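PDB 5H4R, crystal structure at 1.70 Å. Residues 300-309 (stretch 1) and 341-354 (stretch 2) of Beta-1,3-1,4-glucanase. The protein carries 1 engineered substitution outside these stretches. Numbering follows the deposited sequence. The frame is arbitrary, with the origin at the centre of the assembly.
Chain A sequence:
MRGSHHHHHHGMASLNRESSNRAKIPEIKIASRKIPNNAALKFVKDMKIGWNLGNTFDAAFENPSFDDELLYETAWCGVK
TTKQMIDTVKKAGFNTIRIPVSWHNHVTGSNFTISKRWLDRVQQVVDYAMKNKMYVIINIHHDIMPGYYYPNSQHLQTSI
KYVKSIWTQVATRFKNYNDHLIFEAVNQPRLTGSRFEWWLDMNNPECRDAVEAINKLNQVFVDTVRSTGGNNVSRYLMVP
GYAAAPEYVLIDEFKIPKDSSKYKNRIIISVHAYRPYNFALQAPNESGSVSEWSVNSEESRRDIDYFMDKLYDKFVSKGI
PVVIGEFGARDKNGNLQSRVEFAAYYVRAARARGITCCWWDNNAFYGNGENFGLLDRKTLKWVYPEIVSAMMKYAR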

# COMPACT_ATOMS: atom_id res chain seq x y z
N SER A 300 -5.13 -4.72 23.11
CA SER A 300 -5.20 -5.08 21.71
C SER A 300 -5.54 -3.88 20.84
O SER A 300 -5.01 -3.73 19.73
CB SER A 300 -6.25 -6.18 21.52
OG SER A 300 -5.89 -7.38 22.18
N ARG A 301 -6.39 -2.99 21.33
CA ARG A 301 -6.91 -1.88 20.53
C ARG A 301 -5.96 -0.67 20.49
O ARG A 301 -6.00 0.10 19.53
CB ARG A 301 -8.27 -1.46 21.09
CG ARG A 301 -9.31 -2.57 20.98
CD ARG A 301 -10.47 -2.43 21.97
NE ARG A 301 -11.17 -1.17 21.79
CZ ARG A 301 -12.49 -1.02 21.67
NH1 ARG A 301 -13.30 -2.06 21.72
NH2 ARG A 301 -13.02 0.19 21.54
N ARG A 302 -5.13 -0.48 21.52
CA ARG A 302 -4.43 0.79 21.74
C ARG A 302 -3.67 1.30 20.51
O ARG A 302 -3.77 2.48 20.15
CB ARG A 302 -3.46 0.62 22.91
CG ARG A 302 -2.85 1.91 23.36
CD ARG A 302 -1.64 1.65 24.30
NE ARG A 302 -0.46 1.32 23.51
CZ ARG A 302 0.80 1.45 23.91
NH1 ARG A 302 1.07 1.87 25.14
NH2 ARG A 302 1.78 1.15 23.08
N ASP A 303 -2.82 0.45 19.92
CA ASP A 303 -1.93 0.94 18.87
C ASP A 303 -2.68 1.28 17.58
O ASP A 303 -2.21 2.12 16.80
CB ASP A 303 -0.85 -0.09 18.56
CG ASP A 303 0.19 -0.24 19.66
OD1 ASP A 303 0.16 0.52 20.65
OD2 ASP A 303 1.08 -1.13 19.51
N ILE A 304 -3.83 0.64 17.34
CA ILE A 304 -4.69 0.96 16.20
C ILE A 304 -5.29 2.34 16.39
O ILE A 304 -5.16 3.22 15.54
CB ILE A 304 -5.79 -0.11 16.05
CG1 ILE A 304 -5.15 -1.45 15.71
CG2 ILE A 304 -6.85 0.29 15.02
CD1 ILE A 304 -6.03 -2.62 15.80
N ASP A 305 -5.94 2.55 17.54
CA ASP A 305 -6.55 3.84 17.82
C ASP A 305 -5.54 4.96 17.72
O ASP A 305 -5.84 6.04 17.19
CB ASP A 305 -7.16 3.88 19.22
CG ASP A 305 -8.21 2.83 19.45
OD1 ASP A 305 -8.75 2.28 18.48
OD2 ASP A 305 -8.54 2.59 20.63
N TYR A 306 -4.34 4.76 18.28
CA TYR A 306 -3.41 5.87 18.44
C TYR A 306 -2.97 6.44 17.10
O TYR A 306 -3.03 7.65 16.89
CB TYR A 306 -2.19 5.47 19.24
CG TYR A 306 -1.34 6.69 19.57
CD1 TYR A 306 -1.86 7.68 20.40
CD2 TYR A 306 -0.07 6.88 19.04
CE1 TYR A 306 -1.15 8.81 20.70
CE2 TYR A 306 0.66 8.03 19.36
CZ TYR A 306 0.11 8.99 20.18
OH TYR A 306 0.80 10.15 20.52
N PHE A 307 -2.47 5.59 16.19
CA PHE A 307 -1.97 6.18 14.96
C PHE A 307 -3.12 6.73 14.11
O PHE A 307 -2.96 7.74 13.43
CB PHE A 307 -1.09 5.16 14.18
CG PHE A 307 -1.85 4.25 13.26
CD1 PHE A 307 -2.10 4.60 11.93
CD2 PHE A 307 -2.26 3.01 13.69
CE1 PHE A 307 -2.79 3.76 11.10
CE2 PHE A 307 -2.96 2.16 12.85
CZ PHE A 307 -3.21 2.53 11.54
N MET A 308 -4.29 6.10 14.18
CA MET A 308 -5.42 6.60 13.40
C MET A 308 -5.90 7.93 13.94
O MET A 308 -6.25 8.84 13.17
CB MET A 308 -6.53 5.56 13.39
CG MET A 308 -6.17 4.29 12.65
SD MET A 308 -7.62 3.29 12.45
CE MET A 308 -6.95 1.90 11.56
N ASP A 309 -5.91 8.08 15.27
CA ASP A 309 -6.25 9.36 15.87
C ASP A 309 -5.30 10.46 15.41
O ASP A 309 -5.74 11.58 15.11
CB ASP A 309 -6.20 9.28 17.39
CG ASP A 309 -7.42 8.60 17.99
OD1 ASP A 309 -8.49 8.54 17.33
OD2 ASP A 309 -7.30 8.15 19.16
N GLU A 341 -11.71 -10.65 14.78
CA GLU A 341 -12.00 -9.48 15.60
C GLU A 341 -11.10 -8.31 15.23
O GLU A 341 -11.57 -7.17 15.12
CB GLU A 341 -11.86 -9.82 17.08
CG GLU A 341 -12.94 -10.76 17.59
CD GLU A 341 -12.80 -11.14 19.07
OE1 GLU A 341 -12.36 -10.30 19.89
OE2 GLU A 341 -13.13 -12.31 19.41
N PHE A 342 -9.79 -8.58 15.05
CA PHE A 342 -8.85 -7.57 14.59
C PHE A 342 -9.32 -6.90 13.30
O PHE A 342 -9.28 -5.66 13.18
CB PHE A 342 -7.48 -8.23 14.35
CG PHE A 342 -6.50 -7.39 13.58
CD1 PHE A 342 -5.70 -6.46 14.19
CD2 PHE A 342 -6.36 -7.59 12.20
CE1 PHE A 342 -4.79 -5.70 13.45
CE2 PHE A 342 -5.45 -6.85 11.46
CZ PHE A 342 -4.67 -5.91 12.08
N ALA A 343 -9.72 -7.70 12.31
CA ALA A 343 -10.00 -7.14 11.00
C ALA A 343 -11.24 -6.27 11.04
O ALA A 343 -11.26 -5.17 10.44
CB ALA A 343 -10.17 -8.25 9.97
N ALA A 344 -12.28 -6.71 11.75
CA ALA A 344 -13.47 -5.89 11.89
C ALA A 344 -13.13 -4.59 12.61
O ALA A 344 -13.58 -3.52 12.20
CB ALA A 344 -14.54 -6.67 12.66
N TYR A 345 -12.39 -4.68 13.71
CA TYR A 345 -12.10 -3.49 14.49
C TYR A 345 -11.26 -2.50 13.69
O TYR A 345 -11.55 -1.30 13.67
CB TYR A 345 -11.38 -3.86 15.79
CG TYR A 345 -11.17 -2.66 16.68
CD1 TYR A 345 -12.15 -2.28 17.58
CD2 TYR A 345 -10.01 -1.91 16.61
CE1 TYR A 345 -11.98 -1.16 18.40
CE2 TYR A 345 -9.83 -0.79 17.44
CZ TYR A 345 -10.81 -0.43 18.31
OH TYR A 345 -10.65 0.67 19.13
N TYR A 346 -10.20 -3.00 13.03
CA TYR A 346 -9.29 -2.14 12.30
C TYR A 346 -10.04 -1.38 11.21
O TYR A 346 -9.91 -0.15 11.09
CB TYR A 346 -8.17 -2.99 11.72
CG TYR A 346 -6.99 -2.24 11.18
CD1 TYR A 346 -7.07 -1.53 9.99
CD2 TYR A 346 -5.76 -2.31 11.82
CE1 TYR A 346 -5.96 -0.88 9.47
CE2 TYR A 346 -4.65 -1.64 11.31
CZ TYR A 346 -4.76 -0.93 10.14
OH TYR A 346 -3.66 -0.30 9.61
N VAL A 347 -10.87 -2.08 10.43
CA VAL A 347 -11.62 -1.44 9.35
C VAL A 347 -12.63 -0.43 9.91
O VAL A 347 -12.78 0.68 9.38
CB VAL A 347 -12.28 -2.50 8.46
CG1 VAL A 347 -13.26 -1.85 7.47
CG2 VAL A 347 -11.23 -3.25 7.71
N ARG A 348 -13.35 -0.77 10.98
CA ARG A 348 -14.30 0.21 11.53
C ARG A 348 -13.58 1.42 12.13
O ARG A 348 -14.02 2.57 11.94
CB ARG A 348 -15.19 -0.43 12.59
CG ARG A 348 -16.16 0.55 13.28
CD ARG A 348 -17.08 1.26 12.31
NE ARG A 348 -17.69 2.44 12.93
CZ ARG A 348 -18.16 3.49 12.25
NH1 ARG A 348 -18.10 3.52 10.93
NH2 ARG A 348 -18.69 4.52 12.90
N ALA A 349 -12.51 1.18 12.89
CA ALA A 349 -11.74 2.29 13.44
C ALA A 349 -11.31 3.25 12.34
O ALA A 349 -11.37 4.48 12.50
CB ALA A 349 -10.54 1.78 14.21
N ALA A 350 -10.85 2.72 11.22
CA ALA A 350 -10.43 3.56 10.11
C ALA A 350 -11.63 4.29 9.50
O ALA A 350 -11.58 5.52 9.27
CB ALA A 350 -9.75 2.69 9.06
N ARG A 351 -12.71 3.57 9.24
CA ARG A 351 -13.84 4.19 8.57
C ARG A 351 -14.45 5.28 9.43
O ARG A 351 -14.91 6.31 8.92
CB ARG A 351 -14.92 3.16 8.22
CG ARG A 351 -16.22 3.77 7.65
CD ARG A 351 -15.99 4.58 6.35
NE ARG A 351 -15.43 3.68 5.36
CZ ARG A 351 -14.38 3.91 4.59
NH1 ARG A 351 -13.76 5.10 4.58
NH2 ARG A 351 -13.97 2.95 3.77
N ALA A 352 -14.48 5.07 10.75
CA ALA A 352 -15.00 6.09 11.65
C ALA A 352 -14.20 7.38 11.57
O ALA A 352 -14.71 8.45 11.92
CB ALA A 352 -14.98 5.57 13.09
N ARG A 353 -12.94 7.29 11.14
CA ARG A 353 -12.06 8.43 10.99
C ARG A 353 -11.86 8.83 9.53
O ARG A 353 -10.97 9.62 9.22
CB ARG A 353 -10.72 8.11 11.64
CG ARG A 353 -10.84 8.01 13.17
CD ARG A 353 -9.64 7.29 13.71
NE ARG A 353 -9.60 7.16 15.17
CZ ARG A 353 -10.14 6.15 15.86
NH1 ARG A 353 -10.81 5.19 15.25
NH2 ARG A 353 -10.03 6.11 17.17
N GLY A 354 -12.67 8.29 8.63
CA GLY A 354 -12.67 8.69 7.24
C GLY A 354 -11.63 8.03 6.39
O GLY A 354 -11.37 8.50 5.26
O HOH W 1 -12.37 3.00 19.96
O HOH W 2 -11.28 3.47 17.50
O HOH W 3 -9.58 7.42 20.27

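Two helices of the same chain lie side by side here. Their N-to-C directions differ by 22°, so they run nearly parallel, and their axes approach to 10.1 Å. The closest CA pairs are Met308 and Ala350 at 6.7 Å, Ile304 and Tyr346 at 6.8 Å, and Asp305 and Ala349 at 7.0 Å. The pairing buries 603 Å², both sides summed.

Stretch 2 enters with Phe342. Its CE1 lies 4.1 Å from CD1 of Ile304, an apolar contact at the margin of a pocket. Ile304 is the knob in that pocket; Phe342, Tyr345, Tyr346 and Ala349 form the hole. Ala343 and Ala344 make no contact with stretch 1.

Tyr345 points toward stretch 1 and has the largest covered area of any residue here. One face of its ring receives the aliphatic part of Arg301: CG of Arg301 sits 4.0 Å from the centroid of the Tyr345 ring, a CH-pi contact. CG2 of Ile304 meets the ring edge, 4.0 Å from CE2 of Tyr345. The phenol then reaches a charged partner. OH of Tyr345 donates a short hydrogen bond to OD1 of Asp305, at 2.6 Å. Water 1 donates to the same hydroxyl, with 3.0 Å between its O and OH of Tyr345, and accepts a weak bond from Arg301.

Tyr346 turns its ring to the other helix. CE of Met308 lies over one face, 3.8 Å from the centroid of the Tyr346 ring, so a polarised methyl meets the pi cloud. CD1 of Ile304 is 4.0 Å from CD2 of Tyr346. OH of Tyr346 lies at the edge of the Phe307 ring, 3.5 Å from CZ of Phe307, and is hydrogen-bonded elsewhere in the structure.

Val347 and Arg348 do not touch stretch 1. Ala349 points toward it. Its CB is 4.1 Å from CG2 of Ile304 and 3.7 Å from SD of Met308. Ala350 follows, its CB 3.8 Å from CE of Met308. The extended Met308 side chain thus runs past both small residues to Tyr346.

Arg353, outside the helix, closes the contact. Its CD packs 3.6 Å from CB of Met308. Its guanidinium forms a salt bridge with Asp309: NE and NH2 of Arg353 donate to OD1 of Asp309 at 2.8 and 2.9 Å. NH1 of Arg353 donates to O of Ala349 at 2.9 Å, which ties the side chain back to its own helix. Water 2 bridges NH1 of Arg353 and OD1 of Asp305.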